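Local coordinates for phospholipase C-beta (PLC-beta) (Sepia officinalis, PDB 3QR0), which is a multidomain phospholipase C of the beta class, built from PH, EF-hand, TIM-barrel and C2 modules, with a calcium ion bound in the model, at residues K175-C180 with A189-A194; I721-E726 with V748-E753. All blocks are in the same frame, centred on the assembly; numbering follows the deposited sequence.

Contact 1 of 2, residues K175-C180 with A189-A194; sequences KAIQKC and ARISKA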
# COMPACT_ATOMS: atom_id res chain seq x y z
N LYS A 175 -26.53 22.33 2.59
CA LYS A 175 -25.19 22.92 2.62
C LYS A 175 -24.10 21.86 2.85
O LYS A 175 -23.03 21.91 2.23
CB LYS A 175 -25.14 23.99 3.72
CG LYS A 175 -23.83 24.74 3.85
CD LYS A 175 -24.00 25.94 4.77
CE LYS A 175 -22.70 26.66 5.01
NZ LYS A 175 -22.91 27.95 5.74
N ALA A 176 -24.37 20.91 3.75
CA ALA A 176 -23.41 19.86 4.08
C ALA A 176 -23.26 18.84 2.95
O ALA A 176 -22.17 18.34 2.70
CB ALA A 176 -23.82 19.16 5.37
N ILE A 177 -24.36 18.56 2.25
CA ILE A 177 -24.35 17.63 1.13
C ILE A 177 -23.50 18.19 -0.01
O ILE A 177 -22.67 17.48 -0.57
CB ILE A 177 -25.78 17.33 0.59
CG1 ILE A 177 -26.68 16.79 1.71
CG2 ILE A 177 -25.71 16.34 -0.55
CD1 ILE A 177 -28.11 16.58 1.29
N GLN A 178 -23.71 19.46 -0.33
CA GLN A 178 -22.95 20.11 -1.40
C GLN A 178 -21.45 20.23 -1.10
O GLN A 178 -20.62 19.93 -1.96
CB GLN A 178 -23.54 21.49 -1.73
CG GLN A 178 -24.79 21.41 -2.59
CD GLN A 178 -25.50 22.75 -2.73
OE1 GLN A 178 -25.32 23.65 -1.92
NE2 GLN A 178 -26.33 22.86 -3.77
N LYS A 179 -21.11 20.64 0.12
CA LYS A 179 -19.70 20.82 0.49
C LYS A 179 -18.91 19.50 0.46
O LYS A 179 -17.73 19.50 0.14
CB LYS A 179 -19.55 21.49 1.87
CG LYS A 179 -19.77 20.58 3.06
CD LYS A 179 -19.40 21.25 4.37
CE LYS A 179 -19.49 20.26 5.52
NZ LYS A 179 -19.42 20.92 6.85
N CYS A 180 -19.57 18.39 0.80
CA CYS A 180 -18.92 17.08 0.78
C CYS A 180 -18.65 16.59 -0.64
O CYS A 180 -17.78 15.73 -0.83
CB CYS A 180 -19.74 16.05 1.55
SG CYS A 180 -19.78 16.28 3.36
N ALA A 189 -25.19 23.06 -8.61
CA ALA A 189 -26.50 23.15 -9.26
C ALA A 189 -27.03 21.77 -9.63
O ALA A 189 -28.23 21.50 -9.48
CB ALA A 189 -26.42 24.04 -10.51
N ARG A 190 -26.15 20.89 -10.11
CA ARG A 190 -26.52 19.51 -10.42
C ARG A 190 -27.01 18.80 -9.17
O ARG A 190 -28.03 18.11 -9.19
CB ARG A 190 -25.34 18.74 -11.02
CG ARG A 190 -24.95 19.17 -12.43
CD ARG A 190 -23.81 18.31 -12.98
NE ARG A 190 -24.23 16.92 -13.16
CZ ARG A 190 -23.42 15.93 -13.55
NH1 ARG A 190 -22.14 16.15 -13.80
NH2 ARG A 190 -23.91 14.70 -13.68
N ILE A 191 -26.27 18.98 -8.08
CA ILE A 191 -26.63 18.38 -6.79
C ILE A 191 -28.02 18.85 -6.34
O ILE A 191 -28.85 18.02 -5.96
CB ILE A 191 -25.56 18.69 -5.72
CG1 ILE A 191 -24.29 17.89 -6.01
CG2 ILE A 191 -26.09 18.36 -4.33
CD1 ILE A 191 -23.06 18.40 -5.29
N SER A 192 -28.28 20.15 -6.41
CA SER A 192 -29.60 20.69 -6.05
C SER A 192 -30.72 20.10 -6.91
O SER A 192 -31.77 19.71 -6.38
CB SER A 192 -29.61 22.22 -6.18
OG SER A 192 -28.75 22.81 -5.22
N LYS A 193 -30.50 20.04 -8.22
CA LYS A 193 -31.47 19.46 -9.15
C LYS A 193 -31.75 17.99 -8.82
O LYS A 193 -32.89 17.55 -8.88
CB LYS A 193 -30.96 19.59 -10.59
CG LYS A 193 -30.88 21.02 -11.12
CD LYS A 193 -32.15 21.45 -11.85
CE LYS A 193 -32.21 20.88 -13.26
NZ LYS A 193 -33.28 21.52 -14.08
N ALA A 194 -30.69 17.25 -8.48
CA ALA A 194 -30.82 15.84 -8.13
C ALA A 194 -31.63 15.65 -6.84
O ALA A 194 -32.46 14.75 -6.76
CB ALA A 194 -29.45 15.19 -7.99
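Q178 lies across I191 at a slant, and its CG methylene does the touching. This CG sits 3.7 Å from CG2 of I191. CG is anti to the carbonyl carbon (chi1 -78°), and the chain then runs out extended. This carries the amide past I191 to the next residue, S192. There Q178 NE2 comes to 2.8 Å from S192 OG. The approach is close but badly angled for a hydrogen bond. OG lies almost on the extension of the CD-NE2 bond (CD-NE2-OG angle near 159°), so it falls between the two N-H directions. Q178 OE1 is turned to the other side of the amide. Both S192 OG and Q178 NE2 turn to the carbonyl O of R188, one turn before S192: OG hydrogen-bonds to it, and NE2 does so only weakly.

The two helices, 174-181 and 185-198, follow one another within the EF-hand region and are joined by a short turn. The two short helical segments approach to 10.1 Å between axes, at 134° between their N-to-C directions. About 183 Å² is buried in all, counting both sides, and nearly all of it falls on four side chains.

I177 adds a looser apolar touch. Its CG2 is 4.3 Å from CG2 of I191, so this one methyl of I191 meets both residues. I191 has CG2 anti to its own backbone N, which turns that branch to the partner helix. I191 also packs on F221 and L225 of helix 215-225. From the first helix, C180 touches L158, R161 and L162 of helix 151-165.

Contact 2 of 2, residues I721-E726 with V748-E753; sequences IIVSEE and VPLRNE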
# COMPACT_ATOMS: atom_id res chain seq x y z
N ILE A 721 -3.71 1.25 -13.39
CA ILE A 721 -4.50 2.37 -13.92
C ILE A 721 -4.04 3.66 -13.24
O ILE A 721 -3.98 3.72 -12.02
CB ILE A 721 -6.01 2.15 -13.66
CG1 ILE A 721 -6.54 0.99 -14.51
CG2 ILE A 721 -6.80 3.42 -13.97
CD1 ILE A 721 -8.02 0.65 -14.24
N ILE A 722 -3.70 4.68 -14.04
CA ILE A 722 -3.29 5.98 -13.52
C ILE A 722 -4.19 7.07 -14.09
O ILE A 722 -4.37 7.16 -15.30
CB ILE A 722 -1.81 6.32 -13.86
CG1 ILE A 722 -0.87 5.16 -13.50
CG2 ILE A 722 -1.38 7.59 -13.12
CD1 ILE A 722 -0.63 4.17 -14.62
N VAL A 723 -4.77 7.88 -13.22
CA VAL A 723 -5.61 8.99 -13.65
C VAL A 723 -4.88 10.30 -13.38
O VAL A 723 -4.38 10.51 -12.27
CB VAL A 723 -6.98 8.99 -12.96
CG1 VAL A 723 -7.85 10.09 -13.54
CG2 VAL A 723 -7.66 7.63 -13.09
N SER A 724 -4.85 11.17 -14.38
CA SER A 724 -4.16 12.46 -14.29
C SER A 724 -5.03 13.60 -14.82
O SER A 724 -5.91 13.38 -15.65
CB SER A 724 -2.86 12.42 -15.10
OG SER A 724 -2.01 11.38 -14.65
N GLU A 725 -4.76 14.81 -14.34
CA GLU A 725 -5.32 16.01 -14.96
C GLU A 725 -4.62 16.20 -16.31
O GLU A 725 -3.55 15.62 -16.55
CB GLU A 725 -5.12 17.24 -14.07
CG GLU A 725 -5.79 17.12 -12.70
CD GLU A 725 -5.91 18.45 -11.96
OE1 GLU A 725 -6.14 19.49 -12.61
OE2 GLU A 725 -5.79 18.44 -10.72
N GLU A 726 -5.22 16.99 -17.19
CA GLU A 726 -4.67 17.22 -18.53
C GLU A 726 -3.23 17.73 -18.51
O GLU A 726 -2.43 17.38 -19.37
CB GLU A 726 -5.54 18.19 -19.33
CG GLU A 726 -4.94 18.58 -20.69
CD GLU A 726 -5.92 19.31 -21.60
OE1 GLU A 726 -6.91 19.87 -21.09
OE2 GLU A 726 -5.67 19.32 -22.83
N VAL A 748 -13.22 0.64 -9.99
CA VAL A 748 -11.85 0.61 -9.51
C VAL A 748 -11.63 1.85 -8.64
O VAL A 748 -11.20 2.89 -9.14
CB VAL A 748 -10.86 0.61 -10.70
CG1 VAL A 748 -9.43 0.43 -10.20
CG2 VAL A 748 -11.22 -0.49 -11.69
N PRO A 749 -11.95 1.76 -7.33
CA PRO A 749 -11.66 2.88 -6.44
C PRO A 749 -10.18 3.24 -6.49
O PRO A 749 -9.31 2.37 -6.42
CB PRO A 749 -12.05 2.35 -5.06
CG PRO A 749 -13.11 1.32 -5.35
CD PRO A 749 -12.68 0.68 -6.63
N LEU A 750 -9.90 4.53 -6.65
CA LEU A 750 -8.53 5.01 -6.80
C LEU A 750 -7.82 5.23 -5.47
O LEU A 750 -8.45 5.53 -4.45
CB LEU A 750 -8.52 6.29 -7.62
CG LEU A 750 -9.03 6.16 -9.05
CD1 LEU A 750 -9.11 7.55 -9.71
CD2 LEU A 750 -8.13 5.23 -9.86
N ARG A 751 -6.50 5.10 -5.52
CA ARG A 751 -5.62 5.26 -4.37
C ARG A 751 -4.65 6.40 -4.63
O ARG A 751 -4.34 6.72 -5.79
CB ARG A 751 -4.82 3.99 -4.15
CG ARG A 751 -5.67 2.75 -4.00
CD ARG A 751 -6.32 2.73 -2.64
NE ARG A 751 -7.20 1.58 -2.46
CZ ARG A 751 -6.81 0.32 -2.30
NH1 ARG A 751 -5.52 -0.01 -2.32
NH2 ARG A 751 -7.71 -0.63 -2.12
N ASN A 752 -4.17 7.03 -3.55
CA ASN A 752 -3.11 8.01 -3.68
C ASN A 752 -1.76 7.29 -3.76
O ASN A 752 -1.71 6.06 -3.84
CB ASN A 752 -3.17 9.09 -2.59
CG ASN A 752 -2.97 8.56 -1.18
OD1 ASN A 752 -2.38 7.50 -0.97
ND2 ASN A 752 -3.45 9.31 -0.20
N GLU A 753 -0.67 8.05 -3.75
CA GLU A 753 0.67 7.47 -3.94
C GLU A 753 1.07 6.52 -2.81
O GLU A 753 1.80 5.56 -3.04
CB GLU A 753 1.73 8.56 -4.07
CG GLU A 753 1.58 9.45 -5.28
CD GLU A 753 0.78 10.71 -4.99
OE1 GLU A 753 -0.08 10.70 -4.08
OE2 GLU A 753 1.02 11.72 -5.69
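V723 meets L750 in the closer of two methyl contacts between these strands. V723 CG2 is 3.7 Å from L750 CD1. The same methyl is 4.1 Å from L750 CD2, so it faces both ends of the leucine fork. The two side chains stand at about a right angle. V723 has CG1 anti to its backbone N (chi1 -175°). That leaves CG2 as the branch that reaches the leucine. L750 holds its CG anti to the carbonyl carbon (chi1 -63°), and from there CD1 makes the closest touch, with CD2 a little farther off.

The second pair is looser. I721 CD1 only comes to 4.2 Å from V748 CG2. The isoleucine chain is extended, and its last carbon makes the touch. No hydrogen bond crosses between the segments. The nearest CA atoms, those of V723 and L750, are 8.4 Å apart. Such a spacing suits two sheets laid face to face, not neighbouring strands in one sheet. It is the interior of the C2 beta sandwich, and all four touching residues are buried.

Beyond V723 the backbones separate. E725 and E753 are partly exposed, and E726 is exposed. E726 makes its own contacts with S668 and I691, apart from the 748-753 segment. On the other strand, R751 turns to a salt bridge with E615.

Strand 718-725 lies inside its sheet, between strands 669-676 and 730-737, and is hydrogen-bonded to both. Strand 746-751 is an outermost strand of the facing sheet, next to strand 761-771. V763 of that neighbour touches both V723 and L750. V671 of strand 669-676 packs on I721 and V723, and M736 of strand 730-737 also packs on I721.

How the contacts relate
The two contacts follow one another along the chain and lie in different modules: contact 1 in the EF-hand region, contact 2 in the C2 domain. Their centres are 24 Å apart, and their nearest atoms are about 14 Å apart, so they do not touch. Contact 1 is peripheral, about 32 Å from the centre of the chain. Contact 2 is about 14 Å from it, on the same side. The modules do meet beside contact 1, where R190 forms a salt bridge with D698 of the C2 domain. Neither contact supplies a ligand to the calcium ion, which is bound by N339, E368, D370 and E417.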